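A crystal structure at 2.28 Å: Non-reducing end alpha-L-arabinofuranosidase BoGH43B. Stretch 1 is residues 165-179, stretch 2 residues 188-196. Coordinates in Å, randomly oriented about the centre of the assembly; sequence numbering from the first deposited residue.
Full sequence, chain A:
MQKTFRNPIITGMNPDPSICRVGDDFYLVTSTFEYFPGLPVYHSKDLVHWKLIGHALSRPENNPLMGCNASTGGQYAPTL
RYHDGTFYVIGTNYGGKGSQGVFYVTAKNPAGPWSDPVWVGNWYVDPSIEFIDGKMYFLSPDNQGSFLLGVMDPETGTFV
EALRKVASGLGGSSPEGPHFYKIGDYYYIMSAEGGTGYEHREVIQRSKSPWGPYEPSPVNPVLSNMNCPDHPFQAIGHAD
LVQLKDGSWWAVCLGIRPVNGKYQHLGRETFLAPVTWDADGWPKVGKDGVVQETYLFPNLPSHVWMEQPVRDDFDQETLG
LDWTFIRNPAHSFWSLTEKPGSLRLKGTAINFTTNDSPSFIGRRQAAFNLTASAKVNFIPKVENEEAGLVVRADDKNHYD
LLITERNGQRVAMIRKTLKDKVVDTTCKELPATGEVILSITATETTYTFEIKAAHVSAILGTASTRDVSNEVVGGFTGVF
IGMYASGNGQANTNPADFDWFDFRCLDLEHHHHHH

Stretch 1, residues 165-179: KVASGLGGSSPEGPH
Stretch 2, residues 188-196: YIMSAEGGT

The two stretches form an antiparallel strand pair interrupted by a beta bulge and extended by a loop whose amides are gripped by the carboxylate of Glu193. Strands 176-179 and 188-193 run at 171° and approach to 4.5 Å, and the whole contact buries 682 Å².

Two hydrogen-bonded pairs fix the register. Glu176 faces Ala192 (CA-CA 5.0 Å), with Glu176 N to Ala192 O at 2.9 Å and Ala192 N to Glu176 O at 2.8 Å. His179 faces Met190 (CA-CA 5.4 Å), with His179 N to Met190 O at 2.8 Å and Met190 N to His179 O at 3.0 Å. Three steps on one strand match two on the other, so the register shifts by one. The bulge contains Gly177, whose phi/psi of 52/43° favours glycine, and Pro178 (-76/135°), which has no amide hydrogen to offer; its CA instead makes a CA-H...O contact of 3.2 Å with Met190 O.

The four paired side chains share one sheet face. There His179 (chi1 m, chi2 -58°) meets extended Met190 (t, t, p), whose CE lies at the ring edge, 4.5 Å from CD2. Ile189 (m, t) supplies apolar packing: its CD1 is 3.9 Å from Val166 CG2 and 4.1 Å from Ala167 CB, while its CG2 lies 4.3 Å from Pro178 CB.

Beyond the ladder, Gly194 N donates to Ser173 O (2.9 Å); Gly194, at 105/-36°, has a backbone that calls for glycine. Glu193 (m, t, chi3 -20°) leaves its backbone sideways, but its end reaches the loop and accepts from Leu170 N at OE2 (2.6 Å, 170°) and from Gly172 N at OE1 (3.2 Å, 143°). Glycine suits position 172 (-84/163°), since an ideal CB would clash with Glu193 OE1 at 2.9 Å.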

ATOM      1  N   LYS A 165     -18.474  -7.017  23.698  1.00 38.62           N
ATOM      2  CA  LYS A 165     -17.847  -8.286  23.310  1.00 43.14           C
ATOM      3  C   LYS A 165     -18.912  -9.291  22.835  1.00 44.81           C
ATOM      4  O   LYS A 165     -19.898  -9.552  23.543  1.00 37.85           O
ATOM      5  CB  LYS A 165     -17.028  -8.857  24.479  1.00 47.10           C
ATOM      6  CG  LYS A 165     -16.347 -10.208  24.247  1.00 52.17           C
ATOM      7  CD  LYS A 165     -15.527 -10.609  25.481  1.00 59.32           C
ATOM      8  CE  LYS A 165     -15.226 -12.105  25.574  1.00 62.18           C
ATOM      9  NZ  LYS A 165     -14.047 -12.531  24.763  1.00 62.90           N
ATOM     10  N   VAL A 166     -18.713  -9.807  21.621  1.00 34.66           N
ATOM     11  CA  VAL A 166     -19.585 -10.833  21.029  1.00 32.75           C
ATOM     12  C   VAL A 166     -18.870 -12.164  20.747  1.00 32.47           C
ATOM     13  O   VAL A 166     -19.513 -13.206  20.680  1.00 34.54           O
ATOM     14  CB  VAL A 166     -20.255 -10.338  19.721  1.00 32.31           C
ATOM     15  CG1 VAL A 166     -21.109  -9.118  19.989  1.00 32.65           C
ATOM     16  CG2 VAL A 166     -19.230 -10.034  18.621  1.00 31.64           C
ATOM     17  N   ALA A 167     -17.558 -12.138  20.544  1.00 36.72           N
ATOM     18  CA  ALA A 167     -16.801 -13.361  20.233  1.00 35.66           C
ATOM     19  C   ALA A 167     -15.349 -13.101  20.546  1.00 31.48           C
ATOM     20  O   ALA A 167     -15.026 -12.045  21.064  1.00 32.42           O
ATOM     21  CB  ALA A 167     -16.973 -13.726  18.761  1.00 33.47           C
ATOM     22  N   SER A 168     -14.477 -14.055  20.242  1.00 34.63           N
ATOM     23  CA  SER A 168     -13.041 -13.828  20.344  1.00 35.92           C
ATOM     24  C   SER A 168     -12.272 -14.592  19.266  1.00 37.65           C
ATOM     25  O   SER A 168     -12.855 -15.255  18.396  1.00 39.77           O
ATOM     26  CB  SER A 168     -12.555 -14.194  21.756  1.00 42.12           C
ATOM     27  OG  SER A 168     -12.238 -15.564  21.869  1.00 47.76           O
ATOM     28  N   GLY A 169     -10.954 -14.470  19.308  1.00 35.87           N
ATOM     29  CA  GLY A 169     -10.098 -15.244  18.428  1.00 39.22           C
ATOM     30  C   GLY A 169     -10.169 -16.703  18.815  1.00 34.92           C
ATOM     31  O   GLY A 169     -10.579 -17.030  19.932  1.00 34.93           O
ATOM     32  N   LEU A 170      -9.759 -17.563  17.886  1.00 37.02           N
ATOM     33  CA  LEU A 170      -9.895 -19.019  17.999  1.00 38.04           C
ATOM     34  C   LEU A 170      -8.608 -19.762  18.389  1.00 39.35           C
ATOM     35  O   LEU A 170      -8.460 -20.929  18.047  1.00 43.51           O
ATOM     36  CB  LEU A 170     -10.441 -19.574  16.677  1.00 34.39           C
ATOM     37  CG  LEU A 170     -11.664 -18.838  16.123  1.00 40.16           C
ATOM     38  CD1 LEU A 170     -12.122 -19.454  14.808  1.00 37.96           C
ATOM     39  CD2 LEU A 170     -12.805 -18.831  17.145  1.00 39.73           C
ATOM     40  N   GLY A 171      -7.707 -19.106  19.127  1.00 48.18           N
ATOM     41  CA  GLY A 171      -6.455 -19.729  19.602  1.00 47.47           C
ATOM     42  C   GLY A 171      -5.159 -19.110  19.088  1.00 46.06           C
ATOM     43  O   GLY A 171      -4.139 -19.150  19.777  1.00 44.53           O
ATOM     44  N   GLY A 172      -5.194 -18.543  17.884  1.00 43.86           N
ATOM     45  CA  GLY A 172      -3.999 -17.994  17.246  1.00 38.46           C
ATOM     46  C   GLY A 172      -3.647 -16.572  17.656  1.00 41.99           C
ATOM     47  O   GLY A 172      -4.489 -15.829  18.193  1.00 40.08           O
ATOM     48  N   SER A 173      -2.396 -16.206  17.369  1.00 41.29           N
ATOM     49  CA  SER A 173      -1.828 -14.876  17.657  1.00 44.49           C
ATOM     50  C   SER A 173      -2.571 -13.697  17.034  1.00 43.27           C
ATOM     51  O   SER A 173      -3.077 -13.806  15.924  1.00 35.05           O
ATOM     52  CB  SER A 173      -0.366 -14.808  17.179  1.00 40.08           C
ATOM     53  OG  SER A 173       0.470 -15.492  18.087  1.00 46.96           O
ATOM     54  N   SER A 174      -2.593 -12.581  17.769  1.00 47.00           N
ATOM     55  CA  SER A 174      -3.055 -11.276  17.288  1.00 52.29           C
ATOM     56  C   SER A 174      -4.319 -11.340  16.429  1.00 52.81           C
ATOM     57  O   SER A 174      -4.262 -11.122  15.213  1.00 47.65           O
ATOM     58  CB  SER A 174      -1.926 -10.577  16.518  1.00 56.37           C
ATOM     59  OG  SER A 174      -0.764 -10.479  17.318  1.00 60.53           O
ATOM     60  N   PRO A 175      -5.465 -11.668  17.054  1.00 54.74           N
ATOM     61  CA  PRO A 175      -6.714 -11.670  16.303  1.00 47.91           C
ATOM     62  C   PRO A 175      -6.931 -10.310  15.656  1.00 42.20           C
ATOM     63  O   PRO A 175      -7.021  -9.292  16.344  1.00 46.11           O
ATOM     64  CB  PRO A 175      -7.767 -11.979  17.370  1.00 53.77           C
ATOM     65  CG  PRO A 175      -7.024 -12.751  18.402  1.00 54.70           C
ATOM     66  CD  PRO A 175      -5.666 -12.122  18.444  1.00 57.51           C
ATOM     67  N   GLU A 176      -6.948 -10.314  14.332  1.00 39.06           N
ATOM     68  CA  GLU A 176      -6.972  -9.107  13.531  1.00 39.28           C
ATOM     69  C   GLU A 176      -8.046  -9.239  12.459  1.00 33.95           C
ATOM     70  O   GLU A 176      -8.654 -10.289  12.291  1.00 28.56           O
ATOM     71  CB  GLU A 176      -5.597  -8.889  12.868  1.00 44.31           C
ATOM     72  CG  GLU A 176      -4.566  -8.155  13.720  1.00 55.49           C
ATOM     73  CD  GLU A 176      -3.580  -7.353  12.882  1.00 65.95           C
ATOM     74  OE1 GLU A 176      -2.490  -7.879  12.563  1.00 70.57           O
ATOM     75  OE2 GLU A 176      -3.905  -6.197  12.527  1.00 55.71           O
ATOM     76  N   GLY A 177      -8.279  -8.133  11.767  1.00 30.02           N
ATOM     77  CA  GLY A 177      -9.051  -8.093  10.537  1.00 33.31           C
ATOM     78  C   GLY A 177     -10.435  -8.709  10.495  1.00 32.64           C
ATOM     79  O   GLY A 177     -10.767  -9.363   9.499  1.00 32.63           O
ATOM     80  N   PRO A 178     -11.263  -8.484  11.543  1.00 30.70           N
ATOM     81  CA  PRO A 178     -12.583  -9.111  11.546  1.00 29.62           C
ATOM     82  C   PRO A 178     -13.553  -8.418  10.606  1.00 29.23           C
ATOM     83  O   PRO A 178     -13.605  -7.187  10.580  1.00 28.81           O
ATOM     84  CB  PRO A 178     -13.042  -8.943  12.993  1.00 33.34           C
ATOM     85  CG  PRO A 178     -12.407  -7.670  13.418  1.00 32.95           C
ATOM     86  CD  PRO A 178     -11.052  -7.690  12.769  1.00 32.46           C
ATOM     87  N   HIS A 179     -14.293  -9.202   9.829  1.00 26.25           N
ATOM     88  CA  HIS A 179     -15.401  -8.686   9.030  1.00 28.33           C
ATOM     89  C   HIS A 179     -16.671  -9.410   9.417  1.00 28.40           C
ATOM     90  O   HIS A 179     -16.631 -10.577   9.799  1.00 24.01           O
ATOM     91  CB  HIS A 179     -15.150  -8.860   7.533  1.00 27.20           C
ATOM     92  CG  HIS A 179     -13.957  -8.112   7.049  1.00 32.29           C
ATOM     93  ND1 HIS A 179     -13.829  -6.745   7.182  1.00 27.92           N
ATOM     94  CD2 HIS A 179     -12.819  -8.544   6.462  1.00 29.05           C
ATOM     95  CE1 HIS A 179     -12.669  -6.369   6.671  1.00 30.01           C
ATOM     96  NE2 HIS A 179     -12.036  -7.441   6.232  1.00 26.81           N
ATOM     97  N   TYR A 188     -21.731 -14.087  10.340  1.00 26.14           N
ATOM     98  CA  TYR A 188     -20.378 -14.627  10.326  1.00 25.53           C
ATOM     99  C   TYR A 188     -19.379 -13.556  10.679  1.00 24.29           C
ATOM    100  O   TYR A 188     -19.477 -12.432  10.192  1.00 26.05           O
ATOM    101  CB  TYR A 188     -20.001 -15.143   8.936  1.00 28.63           C
ATOM    102  CG  TYR A 188     -20.705 -16.391   8.490  1.00 26.61           C
ATOM    103  CD1 TYR A 188     -21.962 -16.328   7.906  1.00 29.60           C
ATOM    104  CD2 TYR A 188     -20.097 -17.637   8.603  1.00 27.05           C
ATOM    105  CE1 TYR A 188     -22.603 -17.471   7.466  1.00 26.05           C
ATOM    106  CE2 TYR A 188     -20.732 -18.783   8.167  1.00 26.47           C
ATOM    107  CZ  TYR A 188     -21.986 -18.692   7.602  1.00 26.77           C
ATOM    108  OH  TYR A 188     -22.634 -19.818   7.179  1.00 28.86           O
ATOM    109  N   ILE A 189     -18.408 -13.928  11.504  1.00 24.82           N
ATOM    110  CA  ILE A 189     -17.234 -13.123  11.793  1.00 24.71           C
ATOM    111  C   ILE A 189     -16.051 -13.890  11.218  1.00 24.71           C
ATOM    112  O   ILE A 189     -15.712 -14.970  11.700  1.00 23.30           O
ATOM    113  CB  ILE A 189     -17.039 -12.893  13.310  1.00 26.46           C
ATOM    114  CG1 ILE A 189     -18.134 -11.961  13.832  1.00 30.88           C
ATOM    115  CG2 ILE A 189     -15.658 -12.293  13.600  1.00 26.32           C
ATOM    116  CD1 ILE A 189     -18.176 -11.828  15.342  1.00 28.89           C
ATOM    117  N   MET A 190     -15.446 -13.327  10.172  1.00 27.11           N
ATOM    118  CA  MET A 190     -14.266 -13.896   9.534  1.00 24.99           C
ATOM    119  C   MET A 190     -13.107 -13.009   9.953  1.00 26.45           C
ATOM    120  O   MET A 190     -13.224 -11.788   9.949  1.00 24.50           O
ATOM    121  CB  MET A 190     -14.443 -13.892   8.015  1.00 27.40           C
ATOM    122  CG  MET A 190     -13.381 -14.674   7.238  1.00 30.40           C
ATOM    123  SD  MET A 190     -13.558 -14.547   5.440  1.00 29.62           S
ATOM    124  CE  MET A 190     -13.134 -12.826   5.176  1.00 33.39           C
ATOM    125  N   SER A 191     -11.986 -13.611  10.315  1.00 26.33           N
ATOM    126  CA  SER A 191     -10.879 -12.846  10.884  1.00 26.92           C
ATOM    127  C   SER A 191      -9.535 -13.499  10.585  1.00 25.68           C
ATOM    128  O   SER A 191      -9.468 -14.614  10.076  1.00 26.16           O
ATOM    129  CB  SER A 191     -11.089 -12.717  12.395  1.00 27.03           C
ATOM    130  OG  SER A 191     -11.155 -14.001  12.992  1.00 23.82           O
ATOM    131  N   ALA A 192      -8.477 -12.776  10.919  1.00 26.03           N
ATOM    132  CA  ALA A 192      -7.106 -13.205  10.704  1.00 31.51           C
ATOM    133  C   ALA A 192      -6.434 -13.507  12.044  1.00 32.71           C
ATOM    134  O   ALA A 192      -6.739 -12.860  13.043  1.00 32.00           O
ATOM    135  CB  ALA A 192      -6.344 -12.116   9.960  1.00 34.07           C
ATOM    136  N   GLU A 193      -5.532 -14.495  12.048  1.00 33.22           N
ATOM    137  CA  GLU A 193      -4.753 -14.914  13.230  1.00 38.01           C
ATOM    138  C   GLU A 193      -3.415 -15.476  12.794  1.00 38.95           C
ATOM    139  O   GLU A 193      -3.245 -15.801  11.627  1.00 37.89           O
ATOM    140  CB  GLU A 193      -5.458 -16.044  13.997  1.00 42.49           C
ATOM    141  CG  GLU A 193      -6.876 -15.751  14.379  1.00 43.26           C
ATOM    142  CD  GLU A 193      -7.507 -16.789  15.276  1.00 44.25           C
ATOM    143  OE1 GLU A 193      -7.023 -17.943  15.353  1.00 35.27           O
ATOM    144  OE2 GLU A 193      -8.525 -16.421  15.906  1.00 48.20           O
ATOM    145  N   GLY A 194      -2.494 -15.641  13.744  1.00 48.13           N
ATOM    146  CA  GLY A 194      -1.171 -16.223  13.476  1.00 50.48           C
ATOM    147  C   GLY A 194      -0.038 -15.210  13.448  1.00 54.11           C
ATOM    148  O   GLY A 194       1.075 -15.530  13.867  1.00 54.72           O
ATOM    149  N   GLY A 195      -0.315 -14.005  12.936  1.00 58.66           N
ATOM    150  CA  GLY A 195       0.641 -12.885  12.933  1.00 67.06           C
ATOM    151  C   GLY A 195       0.922 -12.339  11.540  1.00 77.06           C
ATOM    152  O   GLY A 195       0.085 -12.435  10.647  1.00 73.79           O
ATOM    153  N   THR A 196       2.106 -11.752  11.367  1.00 91.17           N
ATOM    154  CA  THR A 196       2.572 -11.255  10.064  1.00 82.51           C
ATOM    155  C   THR A 196       3.366 -12.304   9.277  1.00 66.77           C
ATOM    156  O   THR A 196       3.604 -12.116   8.086  1.00 68.68           O
ATOM    157  CB  THR A 196       3.464 -10.004  10.231  1.00 75.36           C
TER